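Local coordinates for orotate phosphoribosyltransferase (Aeropyrum pernix, PDB 2YZK), which probably catalyses the magnesium-dependent transfer of a ribosyl phosphate group from 5-phosphoribose 1-diphosphate to orotate, giving orotidine monophosphate in pyrimidine biosynthesis, at residues L35-L49 against L70-K82. Numbering follows the deposited sequence.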
loop_
_atom_site.group_PDB
_atom_site.type_symbol
_atom_site.label_atom_id
_atom_site.label_comp_id
_atom_site.label_asym_id
_atom_site.label_seq_id
_atom_site.Cartn_x
_atom_site.Cartn_y
_atom_site.Cartn_z
ATOM N N LEU A 35 5.145 -3.535 9.908
ATOM C CA LEU A 35 5.813 -2.964 8.738
ATOM C C LEU A 35 7.080 -2.179 9.042
ATOM O O LEU A 35 7.981 -2.098 8.207
ATOM C CB LEU A 35 4.833 -2.069 7.969
ATOM C CG LEU A 35 3.594 -2.792 7.434
ATOM C CD1 LEU A 35 2.585 -1.777 6.922
ATOM C CD2 LEU A 35 4.009 -3.753 6.325
ATOM N N GLY A 36 7.156 -1.615 10.242
ATOM C CA GLY A 36 8.320 -0.825 10.606
ATOM C C GLY A 36 9.550 -1.609 11.039
ATOM O O GLY A 36 10.466 -1.038 11.623
ATOM N N ASP A 37 9.575 -2.909 10.762
ATOM C CA ASP A 37 10.718 -3.749 11.125
ATOM C C ASP A 37 10.835 -4.876 10.100
ATOM O O ASP A 37 9.967 -5.742 10.031
ATOM C CB ASP A 37 10.517 -4.329 12.529
ATOM C CG ASP A 37 11.736 -5.073 13.036
ATOM O OD1 ASP A 37 12.813 -4.444 13.169
ATOM O OD2 ASP A 37 11.619 -6.287 13.302
ATOM N N GLU A 38 11.903 -4.864 9.305
ATOM C CA GLU A 38 12.084 -5.883 8.275
ATOM C C GLU A 38 11.995 -7.293 8.849
ATOM O O GLU A 38 11.403 -8.177 8.240
ATOM C CB GLU A 38 13.430 -5.683 7.559
ATOM C CG GLU A 38 13.691 -6.619 6.368
ATOM C CD GLU A 38 14.110 -8.027 6.779
ATOM O OE1 GLU A 38 14.749 -8.177 7.840
ATOM O OE2 GLU A 38 13.818 -8.985 6.030
ATOM N N SER A 39 12.566 -7.499 10.028
ATOM C CA SER A 39 12.528 -8.817 10.642
ATOM C C SER A 39 11.087 -9.270 10.829
ATOM O O SER A 39 10.737 -10.413 10.527
ATOM C CB SER A 39 13.239 -8.793 11.998
ATOM O OG SER A 39 13.085 -10.030 12.667
ATOM N N SER A 40 10.254 -8.356 11.310
ATOM C CA SER A 40 8.855 -8.656 11.566
ATOM C C SER A 40 8.012 -8.838 10.315
ATOM O O SER A 40 7.275 -9.821 10.205
ATOM C CB SER A 40 8.253 -7.561 12.450
ATOM O OG SER A 40 8.962 -7.483 13.678
ATOM N N TYR A 41 8.100 -7.917 9.361
ATOM C CA TYR A 41 7.273 -8.098 8.179
ATOM C C TYR A 41 7.716 -9.280 7.325
ATOM O O TYR A 41 6.896 -9.878 6.631
ATOM C CB TYR A 41 7.144 -6.796 7.353
ATOM C CG TYR A 41 8.353 -6.288 6.590
ATOM C CD1 TYR A 41 8.956 -7.048 5.589
ATOM C CD2 TYR A 41 8.814 -4.989 6.792
ATOM C CE1 TYR A 41 9.990 -6.518 4.799
ATOM C CE2 TYR A 41 9.835 -4.451 6.016
ATOM C CZ TYR A 41 10.420 -5.217 5.019
ATOM O OH TYR A 41 11.428 -4.672 4.252
ATOM N N SER A 42 8.994 -9.643 7.400
ATOM C CA SER A 42 9.477 -10.780 6.628
ATOM C C SER A 42 8.886 -12.077 7.166
ATOM O O SER A 42 8.543 -12.974 6.393
ATOM C CB SER A 42 11.001 -10.851 6.659
ATOM O OG SER A 42 11.552 -9.876 5.793
ATOM N N VAL A 43 8.767 -12.175 8.487
ATOM C CA VAL A 43 8.186 -13.362 9.103
ATOM C C VAL A 43 6.727 -13.445 8.660
ATOM O O VAL A 43 6.232 -14.509 8.282
ATOM C CB VAL A 43 8.247 -13.282 10.653
ATOM C CG1 VAL A 43 7.471 -14.433 11.272
ATOM C CG2 VAL A 43 9.692 -13.322 11.115
ATOM N N ALA A 44 6.053 -12.300 8.686
ATOM C CA ALA A 44 4.648 -12.218 8.300
ATOM C C ALA A 44 4.449 -12.609 6.845
ATOM O O ALA A 44 3.530 -13.356 6.520
ATOM C CB ALA A 44 4.126 -10.798 8.528
ATOM N N LEU A 45 5.310 -12.100 5.971
ATOM C CA LEU A 45 5.204 -12.405 4.554
ATOM C C LEU A 45 5.403 -13.889 4.292
ATOM O O LEU A 45 4.683 -14.483 3.490
ATOM C CB LEU A 45 6.226 -11.597 3.750
ATOM C CG LEU A 45 5.909 -10.113 3.560
ATOM C CD1 LEU A 45 7.062 -9.452 2.831
ATOM C CD2 LEU A 45 4.612 -9.945 2.768
ATOM N N ASP A 46 6.378 -14.491 4.967
ATOM C CA ASP A 46 6.631 -15.908 4.767
ATOM C C ASP A 46 5.436 -16.744 5.201
ATOM O O ASP A 46 5.094 -17.733 4.551
ATOM C CB ASP A 46 7.886 -16.347 5.526
ATOM C CG ASP A 46 9.150 -15.725 4.961
ATOM O OD1 ASP A 46 9.218 -15.534 3.727
ATOM O OD2 ASP A 46 10.079 -15.439 5.743
ATOM N N LEU A 47 4.799 -16.347 6.298
ATOM C CA LEU A 47 3.634 -17.076 6.788
ATOM C C LEU A 47 2.450 -16.901 5.835
ATOM O O LEU A 47 1.672 -17.828 5.628
ATOM C CB LEU A 47 3.268 -16.600 8.198
ATOM C CG LEU A 47 4.253 -17.002 9.305
ATOM C CD1 LEU A 47 3.848 -16.347 10.614
ATOM C CD2 LEU A 47 4.281 -18.522 9.445
ATOM N N LEU A 48 2.314 -15.710 5.256
ATOM C CA LEU A 48 1.232 -15.448 4.309
ATOM C C LEU A 48 1.417 -16.298 3.048
ATOM O O LEU A 48 0.454 -16.836 2.499
ATOM C CB LEU A 48 1.193 -13.961 3.928
ATOM C CG LEU A 48 0.584 -13.031 4.984
ATOM C CD1 LEU A 48 0.984 -11.601 4.708
ATOM C CD2 LEU A 48 -0.931 -13.174 4.981
ATOM N N LEU A 49 2.659 -16.414 2.591
ATOM C CA LEU A 49 2.949 -17.198 1.397
ATOM C C LEU A 49 2.626 -18.653 1.680
ATOM O O LEU A 49 2.052 -19.351 0.848
ATOM C CB LEU A 49 4.424 -17.037 1.004
ATOM C CG LEU A 49 4.737 -15.670 0.386
ATOM C CD1 LEU A 49 6.233 -15.426 0.316
ATOM C CD2 LEU A 49 4.102 -15.611 -1.004
ATOM N N LEU A 70 -2.944 -3.184 1.718
ATOM C CA LEU A 70 -2.159 -2.780 0.555
ATOM C C LEU A 70 -0.652 -3.043 0.627
ATOM O O LEU A 70 -0.081 -3.591 -0.310
ATOM C CB LEU A 70 -2.431 -1.307 0.221
ATOM C CG LEU A 70 -1.913 -0.805 -1.130
ATOM C CD1 LEU A 70 -2.259 -1.783 -2.247
ATOM C CD2 LEU A 70 -2.503 0.565 -1.409
ATOM N N PRO A 71 0.014 -2.667 1.731
ATOM C CA PRO A 71 1.457 -2.936 1.773
ATOM C C PRO A 71 1.741 -4.428 1.667
ATOM O O PRO A 71 2.684 -4.853 0.991
ATOM C CB PRO A 71 1.875 -2.375 3.126
ATOM C CG PRO A 71 0.892 -1.257 3.342
ATOM C CD PRO A 71 -0.405 -1.887 2.906
ATOM N N TRP A 72 0.914 -5.225 2.339
ATOM C CA TRP A 72 1.075 -6.670 2.320
ATOM C C TRP A 72 0.889 -7.241 0.921
ATOM O O TRP A 72 1.683 -8.071 0.477
ATOM C CB TRP A 72 0.088 -7.318 3.288
ATOM C CG TRP A 72 0.290 -6.846 4.682
ATOM C CD1 TRP A 72 -0.508 -5.987 5.377
ATOM C CD2 TRP A 72 1.403 -7.142 5.535
ATOM N NE1 TRP A 72 0.038 -5.724 6.612
ATOM C CE2 TRP A 72 1.213 -6.418 6.733
ATOM C CE3 TRP A 72 2.544 -7.945 5.400
ATOM C CZ2 TRP A 72 2.123 -6.472 7.796
ATOM C CZ3 TRP A 72 3.455 -8.000 6.461
ATOM C CH2 TRP A 72 3.233 -7.264 7.643
ATOM N N ALA A 73 -0.152 -6.788 0.229
ATOM C CA ALA A 73 -0.427 -7.257 -1.124
ATOM C C ALA A 73 0.711 -6.864 -2.058
ATOM O O ALA A 73 1.156 -7.665 -2.883
ATOM C CB ALA A 73 -1.739 -6.668 -1.632
ATOM N N ALA A 74 1.184 -5.628 -1.927
ATOM C CA ALA A 74 2.270 -5.146 -2.777
ATOM C C ALA A 74 3.547 -5.952 -2.556
ATOM O O ALA A 74 4.233 -6.305 -3.511
ATOM C CB ALA A 74 2.532 -3.660 -2.512
HETATM N N MSE A 75 3.864 -6.239 -1.297
HETATM C CA MSE A 75 5.063 -7.002 -0.985
HETATM C C MSE A 75 4.952 -8.442 -1.476
HETATM O O MSE A 75 5.932 -9.007 -1.946
HETATM C CB MSE A 75 5.346 -6.942 0.519
HETATM C CG MSE A 75 5.617 -5.518 0.998
HETATM SE SE MSE A 75 5.767 -5.353 2.790
HETATM C CE MSE A 75 7.413 -6.040 2.984
ATOM N N LEU A 76 3.763 -9.029 -1.367
ATOM C CA LEU A 76 3.542 -10.392 -1.847
ATOM C C LEU A 76 3.655 -10.447 -3.368
ATOM O O LEU A 76 4.230 -11.383 -3.928
ATOM C CB LEU A 76 2.161 -10.900 -1.430
ATOM C CG LEU A 76 1.974 -11.223 0.051
ATOM C CD1 LEU A 76 0.497 -11.493 0.328
ATOM C CD2 LEU A 76 2.836 -12.433 0.430
ATOM N N ALA A 77 3.098 -9.444 -4.038
ATOM C CA ALA A 77 3.152 -9.391 -5.493
ATOM C C ALA A 77 4.601 -9.304 -5.972
ATOM O O ALA A 77 4.981 -9.974 -6.932
ATOM C CB ALA A 77 2.340 -8.196 -6.008
ATOM N N LEU A 78 5.414 -8.492 -5.300
ATOM C CA LEU A 78 6.819 -8.362 -5.680
ATOM C C LEU A 78 7.570 -9.677 -5.442
ATOM O O LEU A 78 8.371 -10.108 -6.277
ATOM C CB LEU A 78 7.489 -7.229 -4.887
ATOM C CG LEU A 78 8.958 -6.916 -5.224
ATOM C CD1 LEU A 78 9.096 -6.558 -6.700
ATOM C CD2 LEU A 78 9.450 -5.771 -4.351
ATOM N N ARG A 79 7.308 -10.315 -4.302
ATOM C CA ARG A 79 7.968 -11.578 -3.977
ATOM C C ARG A 79 7.623 -12.643 -5.013
ATOM O O ARG A 79 8.458 -13.475 -5.364
ATOM C CB ARG A 79 7.545 -12.071 -2.585
ATOM C CG ARG A 79 8.138 -11.296 -1.404
ATOM C CD ARG A 79 9.624 -11.596 -1.223
ATOM N NE ARG A 79 9.855 -12.997 -0.880
ATOM C CZ ARG A 79 9.603 -13.533 0.310
ATOM N NH1 ARG A 79 9.117 -12.787 1.291
ATOM N NH2 ARG A 79 9.820 -14.826 0.516
ATOM N N LEU A 80 6.394 -12.610 -5.507
ATOM C CA LEU A 80 5.937 -13.595 -6.481
ATOM C C LEU A 80 6.077 -13.135 -7.930
ATOM O O LEU A 80 5.715 -13.869 -8.854
ATOM C CB LEU A 80 4.475 -13.960 -6.189
ATOM C CG LEU A 80 4.217 -14.562 -4.801
ATOM C CD1 LEU A 80 2.719 -14.679 -4.546
ATOM C CD2 LEU A 80 4.891 -15.917 -4.713
ATOM N N SER A 81 6.611 -11.935 -8.129
ATOM C CA SER A 81 6.774 -11.383 -9.471
ATOM C C SER A 81 5.430 -11.418 -10.193
ATOM O O SER A 81 5.352 -11.758 -11.372
ATOM C CB SER A 81 7.807 -12.192 -10.266
ATOM O OG SER A 81 9.074 -12.155 -9.636
ATOM N N LYS A 82 4.374 -11.061 -9.467
ATOM C CA LYS A 82 3.023 -11.056 -10.012
ATOM C C LYS A 82 2.406 -9.667 -10.056
ATOM O O LYS A 82 2.845 -8.759 -9.355
ATOM C CB LYS A 82 2.109 -11.945 -9.166
ATOM C CG LYS A 82 2.356 -13.426 -9.306
ATOM C CD LYS A 82 1.461 -14.201 -8.351
ATOM C CE LYS A 82 1.641 -15.704 -8.505
ATOM N NZ LYS A 82 1.232 -16.182 -9.847
HETATM O O HOH W 1 9.229 -17.483 1.929
#
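Helices 38-49 and 70-80 cross at -70° with their axes 10.6 Å apart, and L45 and L76 mark the close point of the backbones. Both belong to the type I phosphoribosyltransferase fold, in which helix 70-80 links the parallel strands 61-65 and 84-87. At the crossing the side chain of L45 is a knob in a hole formed by W72, M75, L76 and R79. Its CD1 packs against M75 CB at 3.8 Å, while CD2 lies at the edge of the W72 indole and also meets L76 CD2. The six-membered ring of W72 takes L35 CD2 over one face, a CH-pi contact with the methyl 3.9 Å from the ring centroid, and A44 CB packs against W72 CZ3 at 3.5 Å. L35 also rests its CD1 on P71. Beyond this segment pair, W72 touches D114, a predicted binding residue for 5-phosphoribose 1-diphosphate, so the packing reaches the edge of the probable active site.

Selenomethionine M75 is bent at its last torsion (chi3 76°), which brings CE over one face of the Y41 ring; SE stands farther above the same ring, 4.7 Å from its centroid, in a Met-aromatic contact. The Y41 hydroxyl bonds to the backbone O of K82 in the second subunit, joining this cluster to the dimer interface. Toward the other end, L49 inserts CD2 between L76 and L80, their CD2 methyls both within 3.8 Å of it. R79 curls at chi2 and chi3, which lays its guanidinium beside D46 and L49, whose CD1 covers one face. On the solvent-exposed side of the crossing, R79 NH2 makes a weak hydrogen bond to D46 OD1 (3.3 Å, N-H...O 164°) within a salt bridge. OD1 meets the guanidinium at its edge, near its plane, with the carboxylate turned almost perpendicular; one water donates to the same OD1 at 2.7 Å and weakly accepts from NH2.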